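Cupin 2, conserved barrel domain protein (Shewanella frigidimarina NCIMB 400, PDB 3D82) is of unknown function but belongs to the cupin family and binds a nickel ion in its beta barrel. Local coordinates at residues D[56-60]-D[72-76]. Numbering follows the deposited sequence.
Sequences VMEGT and LQAGE
The flat amide of Gln73 meets Thr60. Thr60 CG2 reaches it obliquely from one side of the plane, beyond the O/N edge, 3.7 Å from Gln73 NE2. Thr60 OG1 donates to Gln73 OE1 at 2.7 Å, tilted 27° from the carbonyl plane on that same side. A water also donates to Gln73 OE1. This water also donates to Gly59 O and accepts from Ala74 N, so it ties both segments together. The two side chains run side by side, and the Gln73 chain bends at chi2 (-64°), which curls its amide toward Thr60. An alanine in place of Thr60 would probably leave Gln73 OE1 with the water but without its hydroxyl donor, and the amide freer to turn.

A second flat group is the peptide between Gln73 and Ala74. Val56 CG1 sits over its face, 3.7 Å from Gln73 C. With CG1 anti to the backbone N (chi1 178°), CG2 is left to pack on Leu72 CB at 3.5 Å. The carboxylate of Glu76 takes Gln73 N from above its plane through OE1, at 2.8 Å. Its OE2 bonds Asn8 ND2 of the second subunit.

Two backbone bonds join the segments. Val56 N reaches Glu76 O at 3.0 Å, nearly straight. Gly75 N reaches Val56 O, also at 3.0 Å.

Residues 73-76 form a type II beta turn, and the positive phi of Gly75 suits its third position. Opposite Lys95, Met57 (selenomethionine) and Glu58 make a classic beta bulge where the chain turns a corner. Glu58 OE1 also pairs with Lys95 NZ. Such corners, carrying strands from one sheet to the other, are characteristic of the cupin double-stranded beta-helix; this one lies away from the nickel site.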
ATOM      1  N   VAL D  56       0.129   2.097  -8.171  1.00 51.83           N
ATOM      2  CA  VAL D  56      -0.696   2.973  -9.007  1.00 52.49           C
ATOM      3  C   VAL D  56      -2.143   2.868  -8.512  1.00 52.84           C
ATOM      4  O   VAL D  56      -2.681   1.765  -8.374  1.00 54.04           O
ATOM      5  CB  VAL D  56      -0.569   2.634 -10.485  1.00 53.05           C
ATOM      6  CG1 VAL D  56      -1.495   3.551 -11.339  1.00 49.68           C
ATOM      7  CG2 VAL D  56       0.902   2.760 -10.898  1.00 51.42           C
HETATM    8  N   MSE D  57      -2.743   4.026  -8.247  1.00 52.83           N
HETATM    9  CA  MSE D  57      -4.103   4.173  -7.697  1.00 53.85           C
HETATM   10  C   MSE D  57      -5.092   4.517  -8.810  1.00 54.05           C
HETATM   11  O   MSE D  57      -6.227   4.064  -8.782  1.00 53.12           O
HETATM   12  CB  MSE D  57      -4.135   5.291  -6.652  1.00 54.75           C
HETATM   13  CG  MSE D  57      -2.938   5.289  -5.663  1.00 61.03           C
HETATM   14 SE   MSE D  57      -2.882   3.744  -4.613  0.75 67.53          SE
HETATM   15  CE  MSE D  57      -4.187   4.355  -3.433  1.00 59.76           C
ATOM     16  N   GLU D  58      -4.655   5.352  -9.756  1.00 54.29           N
ATOM     17  CA  GLU D  58      -5.442   5.755 -10.907  1.00 54.79           C
ATOM     18  C   GLU D  58      -4.505   6.135 -12.059  1.00 53.86           C
ATOM     19  O   GLU D  58      -3.456   6.773 -11.842  1.00 52.77           O
ATOM     20  CB  GLU D  58      -6.339   6.934 -10.544  1.00 55.25           C
ATOM     21  CG  GLU D  58      -7.367   7.315 -11.637  1.00 59.25           C
ATOM     22  CD  GLU D  58      -8.311   8.438 -11.227  1.00 57.99           C
ATOM     23  OE1 GLU D  58      -8.447   8.744 -10.024  1.00 68.19           O
ATOM     24  OE2 GLU D  58      -8.941   9.012 -12.126  1.00 71.12           O
ATOM     25  N   GLY D  59      -4.878   5.704 -13.265  1.00 52.89           N
ATOM     26  CA  GLY D  59      -4.111   5.960 -14.474  1.00 53.22           C
ATOM     27  C   GLY D  59      -3.096   4.884 -14.796  1.00 52.85           C
ATOM     28  O   GLY D  59      -3.166   3.762 -14.277  1.00 51.74           O
ATOM     29  N   THR D  60      -2.168   5.237 -15.680  1.00 52.79           N
ATOM     30  CA  THR D  60      -1.129   4.334 -16.155  1.00 53.38           C
ATOM     31  C   THR D  60       0.230   4.964 -15.942  1.00 53.19           C
ATOM     32  O   THR D  60       0.458   6.104 -16.357  1.00 53.76           O
ATOM     33  CB  THR D  60      -1.312   4.027 -17.650  1.00 53.43           C
ATOM     34  OG1 THR D  60      -2.616   3.481 -17.851  1.00 52.65           O
ATOM     35  CG2 THR D  60      -0.259   3.018 -18.145  1.00 53.10           C
ATOM     36  N   LEU D  72       2.623  -0.066 -15.255  1.00 53.48           N
ATOM     37  CA  LEU D  72       1.730  -0.350 -14.124  1.00 54.57           C
ATOM     38  C   LEU D  72       0.387   0.340 -14.350  1.00 54.72           C
ATOM     39  O   LEU D  72       0.345   1.524 -14.696  1.00 56.28           O
ATOM     40  CB  LEU D  72       2.315   0.140 -12.799  1.00 54.31           C
ATOM     41  CG  LEU D  72       3.414  -0.697 -12.140  1.00 56.20           C
ATOM     42  CD1 LEU D  72       4.687  -0.687 -12.978  1.00 58.48           C
ATOM     43  CD2 LEU D  72       3.709  -0.155 -10.731  1.00 56.62           C
ATOM     44  N   GLN D  73      -0.694  -0.405 -14.165  1.00 53.87           N
ATOM     45  CA  GLN D  73      -2.057   0.108 -14.241  1.00 53.56           C
ATOM     46  C   GLN D  73      -2.559   0.271 -12.800  1.00 52.92           C
ATOM     47  O   GLN D  73      -1.893  -0.167 -11.857  1.00 52.66           O
ATOM     48  CB  GLN D  73      -2.962  -0.898 -14.957  1.00 53.62           C
ATOM     49  CG  GLN D  73      -2.573  -1.242 -16.397  1.00 55.83           C
ATOM     50  CD  GLN D  73      -2.656  -0.069 -17.344  1.00 57.85           C
ATOM     51  OE1 GLN D  73      -3.301   0.944 -17.058  1.00 60.12           O
ATOM     52  NE2 GLN D  73      -2.015  -0.205 -18.498  1.00 60.70           N
ATOM     53  N   ALA D  74      -3.761   0.844 -12.653  1.00 51.51           N
ATOM     54  CA  ALA D  74      -4.427   0.977 -11.358  1.00 50.75           C
ATOM     55  C   ALA D  74      -4.559  -0.415 -10.744  1.00 50.93           C
ATOM     56  O   ALA D  74      -4.860  -1.380 -11.447  1.00 53.43           O
ATOM     57  CB  ALA D  74      -5.807   1.641 -11.503  1.00 50.10           C
ATOM     58  N   GLY D  75      -4.299  -0.530  -9.458  1.00 49.51           N
ATOM     59  CA  GLY D  75      -4.369  -1.827  -8.790  1.00 50.40           C
ATOM     60  C   GLY D  75      -3.156  -2.716  -9.027  1.00 51.15           C
ATOM     61  O   GLY D  75      -3.254  -3.943  -8.884  1.00 51.81           O
ATOM     62  N   GLU D  76      -2.015  -2.105  -9.377  1.00 51.66           N
ATOM     63  CA  GLU D  76      -0.752  -2.820  -9.563  1.00 51.24           C
ATOM     64  C   GLU D  76       0.378  -2.107  -8.838  1.00 51.49           C
ATOM     65  O   GLU D  76       0.333  -0.884  -8.652  1.00 51.28           O
ATOM     66  CB  GLU D  76      -0.397  -3.002 -11.040  1.00 50.33           C
ATOM     67  CG  GLU D  76      -1.501  -3.677 -11.831  1.00 49.55           C
ATOM     68  CD  GLU D  76      -1.145  -3.987 -13.268  1.00 51.68           C
ATOM     69  OE1 GLU D  76      -0.380  -3.205 -13.882  1.00 52.82           O
ATOM     70  OE2 GLU D  76      -1.684  -4.994 -13.792  1.00 47.85           O
TER
HETATM   71  O   HOH W   1      -5.360   1.783 -15.106  1.00 59.23           O